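Local coordinates for histone-lysine N-methyltransferase, H3 lysine-9 specific SUVH4 (Arabidopsis thaliana, PDB 4QEN), which methylates histone H3 to lay down a mark of transcriptional repression, and binds methylated DNA, linking histone methylation to the maintenance of non-CG DNA methylation, at residues 108-113 / 165-170; 126-131 / 207-212; 281-286 / 479-484; 287-292 / 475-480. All coordinates share one frame; numbering follows the deposited sequence.

Interaction 1: residues 108-113 / 165-170; sequences VSIVMS and VRVTRG. With nucleotides of chain B.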
# COMPACT_ATOMS: atom_id res chain seq x y z
N VAL A 108 -15.52 21.52 0.41
CA VAL A 108 -15.13 20.71 -0.73
C VAL A 108 -15.04 19.24 -0.34
O VAL A 108 -15.13 18.38 -1.22
CB VAL A 108 -13.78 21.15 -1.35
CG1 VAL A 108 -13.86 22.59 -1.85
CG2 VAL A 108 -12.64 20.96 -0.36
N SER A 109 -14.88 18.94 0.95
CA SER A 109 -14.67 17.53 1.31
C SER A 109 -15.17 17.21 2.72
O SER A 109 -14.91 17.97 3.63
CB SER A 109 -13.18 17.16 1.18
OG SER A 109 -12.90 15.88 1.72
N ILE A 110 -15.90 16.11 2.89
CA ILE A 110 -16.29 15.69 4.22
C ILE A 110 -15.95 14.22 4.50
O ILE A 110 -15.91 13.37 3.59
CB ILE A 110 -17.80 15.88 4.50
CG1 ILE A 110 -18.64 14.90 3.67
CG2 ILE A 110 -18.23 17.33 4.26
CD1 ILE A 110 -20.13 15.12 3.85
N VAL A 111 -15.79 13.94 5.78
CA VAL A 111 -15.48 12.59 6.24
C VAL A 111 -16.56 12.11 7.21
O VAL A 111 -16.91 12.81 8.16
CB VAL A 111 -14.13 12.55 6.95
CG1 VAL A 111 -13.85 11.15 7.48
CG2 VAL A 111 -13.02 12.99 6.01
N MET A 112 -17.07 10.91 6.97
CA MET A 112 -18.08 10.30 7.83
C MET A 112 -17.48 9.04 8.43
O MET A 112 -17.20 8.07 7.72
CB MET A 112 -19.37 10.00 7.04
CG MET A 112 -20.57 9.61 7.92
SD MET A 112 -22.16 9.53 7.02
CE MET A 112 -21.65 8.94 5.38
N SER A 113 -17.25 9.07 9.74
CA SER A 113 -16.53 8.00 10.43
C SER A 113 -17.29 7.43 11.62
O SER A 113 -16.70 6.74 12.45
CB SER A 113 -15.17 8.53 10.89
OG SER A 113 -14.39 8.88 9.78
N VAL A 165 -19.74 18.07 -2.88
CA VAL A 165 -18.69 17.80 -1.93
C VAL A 165 -18.18 16.36 -2.12
O VAL A 165 -18.95 15.46 -2.47
CB VAL A 165 -19.23 18.00 -0.48
CG1 VAL A 165 -20.32 16.98 -0.15
CG2 VAL A 165 -18.13 17.91 0.52
N ARG A 166 -16.87 16.15 -1.94
CA ARG A 166 -16.33 14.80 -1.89
C ARG A 166 -16.75 14.16 -0.57
O ARG A 166 -16.74 14.83 0.47
CB ARG A 166 -14.80 14.83 -1.98
CG ARG A 166 -14.28 15.36 -3.32
CD ARG A 166 -12.77 15.12 -3.49
NE ARG A 166 -11.94 15.87 -2.55
CZ ARG A 166 -11.67 17.17 -2.67
NH1 ARG A 166 -12.18 17.86 -3.68
NH2 ARG A 166 -10.90 17.78 -1.77
N VAL A 167 -17.15 12.90 -0.62
CA VAL A 167 -17.55 12.19 0.60
C VAL A 167 -16.64 10.98 0.80
O VAL A 167 -16.46 10.18 -0.11
CB VAL A 167 -19.05 11.76 0.58
CG1 VAL A 167 -19.38 10.87 1.78
CG2 VAL A 167 -19.94 12.99 0.57
N THR A 168 -16.07 10.88 2.00
CA THR A 168 -15.19 9.76 2.33
C THR A 168 -15.71 9.08 3.59
O THR A 168 -16.06 9.75 4.56
CB THR A 168 -13.77 10.27 2.54
OG1 THR A 168 -13.28 10.78 1.29
CG2 THR A 168 -12.83 9.16 3.05
N ARG A 169 -15.76 7.75 3.58
CA ARG A 169 -16.24 6.99 4.73
C ARG A 169 -15.11 6.24 5.43
O ARG A 169 -14.27 5.63 4.76
CB ARG A 169 -17.28 5.96 4.28
CG ARG A 169 -18.67 6.53 3.95
CD ARG A 169 -19.59 5.40 3.45
NE ARG A 169 -20.96 5.85 3.26
CZ ARG A 169 -21.41 6.46 2.16
NH1 ARG A 169 -20.59 6.71 1.14
NH2 ARG A 169 -22.69 6.81 2.07
N GLY A 170 -15.10 6.26 6.76
CA GLY A 170 -14.19 5.41 7.51
C GLY A 170 -14.80 4.02 7.63
O GLY A 170 -16.01 3.90 7.80
N1 5CM B 7 -17.17 13.16 11.75
C2 5CM B 7 -18.20 12.31 11.66
N3 5CM B 7 -19.48 12.82 11.29
C4 5CM B 7 -19.73 14.19 11.18
C5 5CM B 7 -18.70 15.08 11.39
C5A 5CM B 7 -18.86 16.49 11.31
C6 5CM B 7 -17.47 14.54 11.71
O2 5CM B 7 -18.09 11.09 11.68
N4 5CM B 7 -20.94 14.71 10.88
C1' 5CM B 7 -15.74 13.18 12.23
C2' 5CM B 7 -14.48 13.88 12.07
C3' 5CM B 7 -13.70 12.85 13.13
C4' 5CM B 7 -14.50 13.08 14.44
O4' 5CM B 7 -15.80 12.84 13.71
O3' 5CM B 7 -13.63 11.45 12.88
C5' 5CM B 7 -14.25 14.64 14.53
O5' 5CM B 7 -14.26 15.75 13.62
P 5CM B 7 -14.93 17.16 13.96
OP1 5CM B 7 -15.36 17.83 12.71
OP2 5CM B 7 -15.93 17.04 15.03
P DA B 8 -12.39 10.70 12.19
OP1 DA B 8 -12.59 10.66 10.72
OP2 DA B 8 -12.25 9.43 12.93
O5' DA B 8 -11.11 11.63 12.43
C5' DA B 8 -10.35 11.53 13.59
C4' DA B 8 -8.92 11.15 13.23
O4' DA B 8 -8.05 11.57 14.30
C3' DA B 8 -8.67 9.65 13.15
O3' DA B 8 -7.45 9.47 12.43
C2' DA B 8 -8.55 9.28 14.63
C1' DA B 8 -7.93 10.52 15.26
N9 DA B 8 -8.57 11.09 16.45
C8 DA B 8 -9.90 11.14 16.79
N7 DA B 8 -10.15 11.79 17.91
C5 DA B 8 -8.90 12.22 18.32
C6 DA B 8 -8.45 12.97 19.45
N6 DA B 8 -9.24 13.46 20.43
N1 DA B 8 -7.13 13.20 19.51
C2 DA B 8 -6.30 12.75 18.57
N3 DA B 8 -6.61 12.04 17.49
C4 DA B 8 -7.92 11.81 17.43
O HOH W 1 -14.22 13.42 1.25
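From Ser109 with Arg166 to Met112 with Arg169, the two strands pair residue for residue in parallel, their axes 4.3 Å apart at closest approach and inclined by 22°. Five backbone hydrogen bonds alternate between them, from Arg166 N to Val108 O through to Gly170 N to Met112 O. Arg166 bends at chi3 (-66°) and lays one face of its guanidinium over Val108 O, while NH2 comes within 3.8 Å of Ser109 CB. The guanidinium N-H groups are used by the carbonyls of Ile56, Gly58 and Phe80, and Phe80 adds a cation-pi contact. A leucine replacing Arg166 would probably leave those three carbonyls without their donor and uncover Val108 O. Farther along this face a water joins Ser109 OG, which also bonds His81, to Thr168 OG1 and Ile110 O. On the other face Ile110 crosses Val165 at about a right angle, CG2 to CG2 at 3.8 Å, and lies alongside Val167. Met112 runs beside Arg169, and its curled end sets CE over the guanidinium face, 3.8 Å from Arg169 NE; the charge itself is met by Asp121 and Asp185. Ser113 N donates to O2 of 5CM7 (5-methylcytosine) of chain B at 2.9 Å, and Ser113 OG to OP1 of DA8 (deoxyadenosine) of chain B at 2.7 Å. On its other edge strand 106-112 forms a classic beta bulge, Val108 and Ser109 both facing Asp89 of strand 88-91. The parallel pair belongs to the curved SRA sheet, where the residue just past strand 106-112 holds O2 of the methylated base and the next phosphate.

Interaction 2: residues 126-131 / 207-212; sequences VTYTGQ and YRLKRL. With nucleotides of chain B.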
# COMPACT_ATOMS: atom_id res chain seq x y z
N VAL A 126 -27.37 10.35 2.31
CA VAL A 126 -26.72 10.50 3.60
C VAL A 126 -27.31 11.71 4.34
O VAL A 126 -27.56 12.73 3.73
CB VAL A 126 -25.18 10.68 3.43
CG1 VAL A 126 -24.53 11.08 4.73
CG2 VAL A 126 -24.55 9.39 2.90
N THR A 127 -27.59 11.58 5.64
CA THR A 127 -27.87 12.78 6.42
C THR A 127 -26.67 13.05 7.32
O THR A 127 -26.40 12.29 8.24
CB THR A 127 -29.19 12.68 7.23
OG1 THR A 127 -30.20 12.13 6.39
CG2 THR A 127 -29.65 14.07 7.69
N TYR A 128 -25.95 14.12 7.02
CA TYR A 128 -24.66 14.39 7.64
C TYR A 128 -24.76 15.53 8.63
O TYR A 128 -25.28 16.59 8.31
CB TYR A 128 -23.64 14.77 6.57
CG TYR A 128 -22.23 14.90 7.05
CD1 TYR A 128 -21.45 13.77 7.27
CD2 TYR A 128 -21.64 16.15 7.25
CE1 TYR A 128 -20.12 13.88 7.70
CE2 TYR A 128 -20.31 16.27 7.68
CZ TYR A 128 -19.56 15.12 7.89
OH TYR A 128 -18.26 15.22 8.31
N THR A 129 -24.28 15.29 9.85
CA THR A 129 -24.39 16.29 10.90
C THR A 129 -23.33 17.37 10.75
O THR A 129 -22.18 17.09 10.37
CB THR A 129 -24.29 15.63 12.29
OG1 THR A 129 -25.04 14.42 12.28
CG2 THR A 129 -24.82 16.57 13.41
N GLY A 130 -23.71 18.61 11.03
CA GLY A 130 -22.75 19.69 11.04
C GLY A 130 -21.74 19.52 12.17
O GLY A 130 -21.87 18.61 12.99
N GLN A 131 -20.74 20.40 12.23
CA GLN A 131 -19.71 20.36 13.27
C GLN A 131 -20.09 21.27 14.43
O GLN A 131 -20.90 22.17 14.26
CB GLN A 131 -18.36 20.82 12.70
CG GLN A 131 -18.27 22.34 12.42
CD GLN A 131 -16.89 22.80 11.90
OE1 GLN A 131 -16.63 22.76 10.71
NE2 GLN A 131 -16.02 23.24 12.81
N TYR A 207 -27.51 17.94 7.04
CA TYR A 207 -27.34 18.18 5.61
C TYR A 207 -27.71 16.93 4.86
O TYR A 207 -27.08 15.89 5.04
CB TYR A 207 -25.88 18.58 5.30
CG TYR A 207 -25.53 19.86 6.00
CD1 TYR A 207 -25.10 19.87 7.33
CD2 TYR A 207 -25.72 21.08 5.36
CE1 TYR A 207 -24.86 21.07 8.00
CE2 TYR A 207 -25.46 22.27 6.01
CZ TYR A 207 -25.04 22.26 7.33
OH TYR A 207 -24.81 23.45 7.96
N ARG A 208 -28.74 17.02 4.04
CA ARG A 208 -29.16 15.87 3.25
C ARG A 208 -28.33 15.83 1.99
O ARG A 208 -28.37 16.75 1.18
CB ARG A 208 -30.64 15.96 2.90
CG ARG A 208 -31.14 14.82 2.00
CD ARG A 208 -30.88 13.45 2.63
NE ARG A 208 -31.32 13.35 4.02
CZ ARG A 208 -32.59 13.24 4.40
NH1 ARG A 208 -32.90 13.15 5.69
NH2 ARG A 208 -33.56 13.20 3.50
N LEU A 209 -27.57 14.76 1.81
CA LEU A 209 -26.66 14.61 0.68
C LEU A 209 -27.12 13.50 -0.24
O LEU A 209 -27.49 12.41 0.21
CB LEU A 209 -25.28 14.26 1.20
CG LEU A 209 -24.73 15.08 2.36
CD1 LEU A 209 -23.38 14.49 2.77
CD2 LEU A 209 -24.58 16.54 1.99
N LYS A 210 -27.06 13.75 -1.54
CA LYS A 210 -27.43 12.74 -2.51
C LYS A 210 -26.29 12.53 -3.49
O LYS A 210 -25.78 13.50 -4.06
CB LYS A 210 -28.71 13.13 -3.26
CG LYS A 210 -29.25 12.01 -4.16
CD LYS A 210 -30.60 12.39 -4.78
CE LYS A 210 -31.21 11.23 -5.55
NZ LYS A 210 -32.40 11.63 -6.37
N ARG A 211 -25.89 11.27 -3.68
CA ARG A 211 -24.75 10.93 -4.53
C ARG A 211 -25.04 11.30 -5.98
O ARG A 211 -26.10 11.00 -6.50
CB ARG A 211 -24.43 9.43 -4.45
CG ARG A 211 -23.04 9.07 -5.01
CD ARG A 211 -22.60 7.69 -4.56
NE ARG A 211 -21.21 7.37 -4.91
CZ ARG A 211 -20.86 6.71 -6.01
NH1 ARG A 211 -21.79 6.33 -6.90
NH2 ARG A 211 -19.57 6.43 -6.24
N LEU A 212 -24.09 11.97 -6.63
CA LEU A 212 -24.31 12.34 -8.02
C LEU A 212 -24.15 11.12 -8.92
O LEU A 212 -23.31 10.25 -8.66
CB LEU A 212 -23.31 13.42 -8.42
CG LEU A 212 -23.42 14.74 -7.64
CD1 LEU A 212 -22.21 15.62 -7.94
CD2 LEU A 212 -24.69 15.43 -8.03
N1 5CM B 7 -17.17 13.16 11.75
C2 5CM B 7 -18.20 12.31 11.66
N3 5CM B 7 -19.48 12.82 11.29
C4 5CM B 7 -19.73 14.19 11.18
C5 5CM B 7 -18.70 15.08 11.39
C5A 5CM B 7 -18.86 16.49 11.31
C6 5CM B 7 -17.47 14.54 11.71
O2 5CM B 7 -18.09 11.09 11.68
N4 5CM B 7 -20.94 14.71 10.88
C1' 5CM B 7 -15.74 13.18 12.23
C2' 5CM B 7 -14.48 13.88 12.07
C3' 5CM B 7 -13.70 12.85 13.13
C4' 5CM B 7 -14.50 13.08 14.44
O4' 5CM B 7 -15.80 12.84 13.71
O3' 5CM B 7 -13.63 11.45 12.88
C5' 5CM B 7 -14.25 14.64 14.53
O5' 5CM B 7 -14.26 15.75 13.62
P 5CM B 7 -14.93 17.16 13.96
OP1 5CM B 7 -15.36 17.83 12.71
OP2 5CM B 7 -15.93 17.04 15.03
P DT B 6 -15.66 22.74 16.51
OP1 DT B 6 -16.69 22.94 15.47
OP2 DT B 6 -16.02 22.52 17.92
O5' DT B 6 -14.80 21.49 16.04
C5' DT B 6 -14.37 21.38 14.70
C4' DT B 6 -13.31 20.31 14.68
O4' DT B 6 -12.16 20.79 15.42
C3' DT B 6 -13.78 19.05 15.40
O3' DT B 6 -13.65 17.98 14.49
C2' DT B 6 -12.80 18.88 16.56
C1' DT B 6 -11.60 19.67 16.05
N1 DT B 6 -10.64 20.13 17.10
C2 DT B 6 -9.32 20.24 16.75
O2 DT B 6 -8.91 20.00 15.62
N3 DT B 6 -8.50 20.66 17.75
C4 DT B 6 -8.84 20.95 19.05
O4 DT B 6 -7.98 21.31 19.85
C5 DT B 6 -10.25 20.82 19.37
C7 DT B 6 -10.77 21.12 20.75
C6 DT B 6 -11.08 20.42 18.38
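Bends at chi2 (57°) and chi3 (49°) turn the Arg208 guanidinium back onto Thr127. Its NE donates to Thr127 OG1 at 2.9 Å, with the oxygen tilted from the guanidinium plane; NH1 adds a weak bond to the same oxygen. Tyr128 has CG trans to its own backbone N (chi1 -172°), which leads the ring away from Tyr207 toward the DNA. Amino N4 of 5CM7 (5-methylcytosine) of chain B lies over one ring face, offset toward the rim and 3.3 Å from Tyr128 CZ, while Tyr128 OH bonds to Val111 O. N4 also donates to Thr129 O at 2.7 Å. With a serine in place of Tyr128, the base is likely to lose the aromatic surface under N4, and Val111 O its hydroxyl partner. At the root of the side chain, Tyr128 CB meets Leu209 CD1 at 3.8 Å. The Tyr207 ring brings its edge to Tyr128 O, and Gln131 NE2 grips OP1 of DT6 of chain B at 2.8 Å. Four backbone bonds hold the antiparallel pair, Val126 opposite Leu209 and Tyr128 opposite Tyr207. Strand 125-129 runs between strands 120-122 and 203-211; 203-211 pairs in turn with strand 180-197, and Val126, Tyr128 and Leu209 pack against strand 106-112.

Interaction 3: residues 281-286 / 479-484; sequences PNVIIP and IRLARV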
# COMPACT_ATOMS: atom_id res chain seq x y z
N PRO A 281 25.94 -27.13 -7.47
CA PRO A 281 27.28 -27.56 -7.06
C PRO A 281 28.44 -26.71 -7.59
O PRO A 281 29.50 -26.70 -6.96
CB PRO A 281 27.37 -28.99 -7.60
CG PRO A 281 26.20 -29.15 -8.53
CD PRO A 281 25.15 -28.28 -7.94
N ASN A 282 28.30 -26.05 -8.73
CA ASN A 282 29.40 -25.22 -9.22
C ASN A 282 29.28 -23.74 -8.83
O ASN A 282 30.04 -22.89 -9.30
CB ASN A 282 29.62 -25.38 -10.73
CG ASN A 282 28.49 -24.79 -11.57
OD1 ASN A 282 27.51 -24.25 -11.04
ND2 ASN A 282 28.64 -24.85 -12.90
N VAL A 283 28.31 -23.43 -7.99
CA VAL A 283 28.20 -22.09 -7.42
C VAL A 283 28.93 -22.07 -6.09
O VAL A 283 28.75 -22.95 -5.25
CB VAL A 283 26.74 -21.67 -7.23
CG1 VAL A 283 26.65 -20.41 -6.38
CG2 VAL A 283 26.07 -21.46 -8.57
N ILE A 284 29.78 -21.07 -5.92
CA ILE A 284 30.56 -20.96 -4.71
C ILE A 284 29.68 -20.61 -3.51
O ILE A 284 28.69 -19.88 -3.62
CB ILE A 284 31.69 -19.90 -4.88
CG1 ILE A 284 32.66 -19.94 -3.69
CG2 ILE A 284 31.10 -18.49 -5.08
CD1 ILE A 284 33.88 -19.07 -3.85
N ILE A 285 30.02 -21.18 -2.36
CA ILE A 285 29.41 -20.76 -1.11
C ILE A 285 30.37 -19.81 -0.40
O ILE A 285 31.42 -20.24 0.10
CB ILE A 285 29.07 -21.97 -0.23
CG1 ILE A 285 28.02 -22.84 -0.95
CG2 ILE A 285 28.59 -21.51 1.14
CD1 ILE A 285 27.84 -24.23 -0.37
N PRO A 286 30.05 -18.52 -0.39
CA PRO A 286 30.96 -17.52 0.18
C PRO A 286 31.19 -17.74 1.67
O PRO A 286 30.43 -18.45 2.33
CB PRO A 286 30.21 -16.20 -0.04
CG PRO A 286 29.29 -16.46 -1.17
CD PRO A 286 28.89 -17.90 -1.05
N ILE A 479 28.01 -9.67 -2.62
CA ILE A 479 26.90 -8.95 -3.25
C ILE A 479 26.39 -9.65 -4.52
O ILE A 479 25.23 -9.50 -4.90
CB ILE A 479 27.29 -7.48 -3.57
CG1 ILE A 479 26.08 -6.67 -4.00
CG2 ILE A 479 28.39 -7.43 -4.64
CD1 ILE A 479 24.98 -6.58 -2.94
N ARG A 480 27.27 -10.42 -5.17
CA ARG A 480 26.92 -11.17 -6.38
C ARG A 480 25.90 -12.27 -6.08
O ARG A 480 25.22 -12.76 -6.98
CB ARG A 480 28.17 -11.84 -6.97
CG ARG A 480 29.35 -10.92 -7.27
CD ARG A 480 30.57 -11.71 -7.77
NE ARG A 480 31.09 -12.62 -6.75
CZ ARG A 480 31.85 -13.68 -7.01
NH1 ARG A 480 32.19 -13.97 -8.26
NH2 ARG A 480 32.28 -14.45 -6.02
N LEU A 481 25.82 -12.67 -4.81
CA LEU A 481 24.91 -13.74 -4.40
C LEU A 481 23.89 -13.29 -3.36
O LEU A 481 23.42 -14.09 -2.55
CB LEU A 481 25.71 -14.95 -3.89
CG LEU A 481 26.42 -15.72 -5.00
CD1 LEU A 481 27.63 -16.50 -4.48
CD2 LEU A 481 25.45 -16.66 -5.68
N ALA A 482 23.54 -12.01 -3.39
CA ALA A 482 22.55 -11.47 -2.45
C ALA A 482 21.23 -12.20 -2.55
O ALA A 482 20.90 -12.78 -3.59
CB ALA A 482 22.33 -9.99 -2.70
N ARG A 483 20.48 -12.19 -1.45
CA ARG A 483 19.11 -12.65 -1.48
C ARG A 483 18.26 -11.59 -2.18
O ARG A 483 18.50 -10.39 -2.03
CB ARG A 483 18.60 -12.94 -0.06
CG ARG A 483 19.33 -14.13 0.62
CD ARG A 483 19.03 -14.18 2.12
NE ARG A 483 17.59 -14.18 2.37
CZ ARG A 483 16.99 -13.43 3.29
NH1 ARG A 483 17.69 -12.63 4.07
NH2 ARG A 483 15.67 -13.48 3.42
N VAL A 484 17.29 -12.03 -2.97
CA VAL A 484 16.40 -11.13 -3.70
C VAL A 484 15.04 -11.15 -3.00
O VAL A 484 14.39 -12.19 -2.95
CB VAL A 484 16.23 -11.60 -5.16
CG1 VAL A 484 15.15 -10.80 -5.87
CG2 VAL A 484 17.57 -11.52 -5.91
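Leu481 makes a small apolar surface contact with Val283, Ile284 and Pro286, joining the extended chain that leads into the pre-SET zinc region to the turn that opens a strand of the SET domain. The backbones stay well apart: the nearest CA pair, Pro286 and Leu481, is 8.5 Å apart. Side chains carry the contact, with one backbone carbonyl, and the two segments together bury 166 Å². Leu481 gives the largest single share, 73 Å², by splitting its two methyl groups between different partners. With CG set beside its backbone N (chi1 -72°), the side chain sets out toward the loop. CD1 settles between Pro286 and Ile284: it lies 3.7 Å from Pro286 CG, the two side chains crossing obliquely, and 3.6 Å from Ile284 O. The branch methyl CG2 of Ile284 meets the same CD1 at 4.0 Å, the two side chains lying at about a right angle. CD2 serves Val283 instead, touching CG1 at 4.0 Å as the side chains slide past each other in opposite directions. Arg480 contributes loosely at the margin, its NH2 approaching Ile284 CG2 at 4.3 Å from an oblique direction. That guanidinium is held elsewhere by salt bridges to Asp478 and Glu444. Around the contact, Phe445 of strand 445-448 touches Val283, Arg480 and Leu481, and Val388 of strand 387-390 touches Val283 and Leu481. The loop therefore lies against two neighbouring strands of one SET sheet, while the chain after Leu481 enters strand 483-488, which pairs with strands 467-473 and 380-383 of another.

Interaction 4: residues 287-292 / 475-480; sequences KSSTGC and SHQDIR. With ZN (zinc ion), chain E; ZN (zinc ion), chain G.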
# COMPACT_ATOMS: atom_id res chain seq x y z
N LYS A 287 32.26 -17.13 2.17
CA LYS A 287 32.55 -17.10 3.60
C LYS A 287 31.36 -16.53 4.39
O LYS A 287 30.81 -15.49 4.03
CB LYS A 287 33.81 -16.26 3.83
CG LYS A 287 34.37 -16.30 5.23
CD LYS A 287 35.54 -15.34 5.38
CE LYS A 287 36.09 -15.32 6.79
NZ LYS A 287 36.83 -14.05 7.07
N SER A 288 30.97 -17.21 5.47
CA SER A 288 29.86 -16.75 6.30
C SER A 288 30.12 -15.39 6.97
O SER A 288 31.25 -15.10 7.36
CB SER A 288 29.53 -17.79 7.37
OG SER A 288 28.71 -18.81 6.83
N SER A 289 29.08 -14.57 7.10
CA SER A 289 29.21 -13.28 7.78
C SER A 289 29.56 -13.49 9.25
O SER A 289 29.08 -14.43 9.88
CB SER A 289 27.92 -12.46 7.73
OG SER A 289 27.20 -12.65 6.53
N THR A 290 30.36 -12.59 9.79
CA THR A 290 30.74 -12.63 11.19
C THR A 290 29.54 -12.40 12.13
O THR A 290 29.38 -13.09 13.12
CB THR A 290 31.84 -11.60 11.48
OG1 THR A 290 32.99 -11.89 10.67
CG2 THR A 290 32.23 -11.63 12.94
N GLY A 291 28.70 -11.42 11.81
CA GLY A 291 27.53 -11.15 12.62
C GLY A 291 27.77 -10.33 13.88
O GLY A 291 28.89 -9.89 14.16
N CYS A 292 26.71 -10.13 14.65
CA CYS A 292 26.75 -9.25 15.82
C CYS A 292 26.67 -10.09 17.09
O CYS A 292 26.37 -11.28 17.02
CB CYS A 292 25.58 -8.26 15.78
SG CYS A 292 23.95 -9.05 15.90
N SER A 475 23.44 -14.30 5.08
CA SER A 475 24.29 -15.48 5.24
C SER A 475 25.76 -15.12 4.99
O SER A 475 26.65 -15.68 5.62
CB SER A 475 23.85 -16.59 4.27
OG SER A 475 22.42 -16.55 4.08
N HIS A 476 26.01 -14.20 4.07
CA HIS A 476 27.37 -13.88 3.66
C HIS A 476 27.41 -12.46 3.15
O HIS A 476 26.39 -11.77 3.13
CB HIS A 476 27.84 -14.85 2.56
CG HIS A 476 26.94 -14.86 1.36
ND1 HIS A 476 26.84 -13.79 0.50
CD2 HIS A 476 26.08 -15.80 0.90
CE1 HIS A 476 25.97 -14.08 -0.45
NE2 HIS A 476 25.50 -15.30 -0.23
N GLN A 477 28.59 -12.00 2.74
CA GLN A 477 28.74 -10.61 2.35
C GLN A 477 29.06 -10.44 0.86
O GLN A 477 29.56 -9.40 0.44
CB GLN A 477 29.82 -9.93 3.20
CG GLN A 477 29.51 -9.96 4.70
CD GLN A 477 28.34 -9.07 5.07
OE1 GLN A 477 27.28 -9.54 5.49
NE2 GLN A 477 28.52 -7.77 4.90
N ASP A 478 28.76 -11.47 0.07
CA ASP A 478 29.08 -11.43 -1.35
C ASP A 478 27.89 -10.91 -2.15
O ASP A 478 26.90 -11.61 -2.34
CB ASP A 478 29.50 -12.82 -1.85
CG ASP A 478 30.13 -12.79 -3.23
OD1 ASP A 478 29.73 -11.95 -4.07
OD2 ASP A 478 31.05 -13.60 -3.48
N ILE A 479 28.01 -9.67 -2.62
CA ILE A 479 26.90 -8.95 -3.25
C ILE A 479 26.39 -9.65 -4.52
O ILE A 479 25.23 -9.50 -4.90
CB ILE A 479 27.29 -7.48 -3.57
CG1 ILE A 479 26.08 -6.67 -4.00
CG2 ILE A 479 28.39 -7.43 -4.64
CD1 ILE A 479 24.98 -6.58 -2.94
N ARG A 480 27.27 -10.42 -5.17
CA ARG A 480 26.92 -11.17 -6.38
C ARG A 480 25.90 -12.27 -6.08
O ARG A 480 25.22 -12.76 -6.98
CB ARG A 480 28.17 -11.84 -6.97
CG ARG A 480 29.35 -10.92 -7.27
CD ARG A 480 30.57 -11.71 -7.77
NE ARG A 480 31.09 -12.62 -6.75
CZ ARG A 480 31.85 -13.68 -7.01
NH1 ARG A 480 32.19 -13.97 -8.26
NH2 ARG A 480 32.28 -14.45 -6.02
ZN ZN E . 23.33 -9.31 13.66
ZN ZN G . 22.83 -7.05 16.64
O HOH W 2 26.66 -18.76 5.27
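Ser289 and Ser475 meet where the approach to the pre-SET zinc cluster passes a surface loop of the SET domain, between strands 467-473 and 483-488. Ser289 N donates to Ser475 O at 3.1 Å, a fairly straight bond (165° at the hydrogen) whose donor is tilted out of the carbonyl plane. A water donates to the same oxygen and also bonds Ser288 OG at 2.6 Å, so Ser475 O is gripped twice. The Ser289 side chain turns toward the SET loop; its OG comes 3.1 Å from His476 CA and finds its polar partner in Ser474 O. Next to it, His476 CB packs on Lys287 O at 3.4 Å. The SET loop is braced internally: Asp478 N donates to His476 ND1, within the imidazole plane, and Asp478 OD1 accepts Arg480 N in an Asx turn. Arg480 also grips this carboxylate side-on, with NE on OD1 and NH2 on OD2 at 2.9 Å, both through syn lone pairs. Three residues past Ser289, Cys292 SG bridges two zinc ions, at 2.3 Å and 2.4 Å, sharing them with Cys294, Cys298, Cys304, Cys306, Cys334 and Cys338. Such bridging thiolates define the triangular three-zinc cluster of the pre-SET domain.

In the fold
Following the chain from the N terminus, 108-113 and 126-131 come first, then 165-170 and 207-212, so interactions 1 and 2 cross, closing loops of 51 and 75 residues within the SRA domain. Both lie in one curved sheet, their centres 10 Å apart, and touch through Ile110 CD1 and Leu209 CD1 as well as Met112 and Val126; each reaches the same methylated base. In series after them, interactions 3 and 4 start on consecutive segments and end on the same stretch, sharing Ile479 and Arg480; they close long loops of 192 and 182 residues that tie pre-SET to SET. The two pairs sit on opposite sides of the chain's centre.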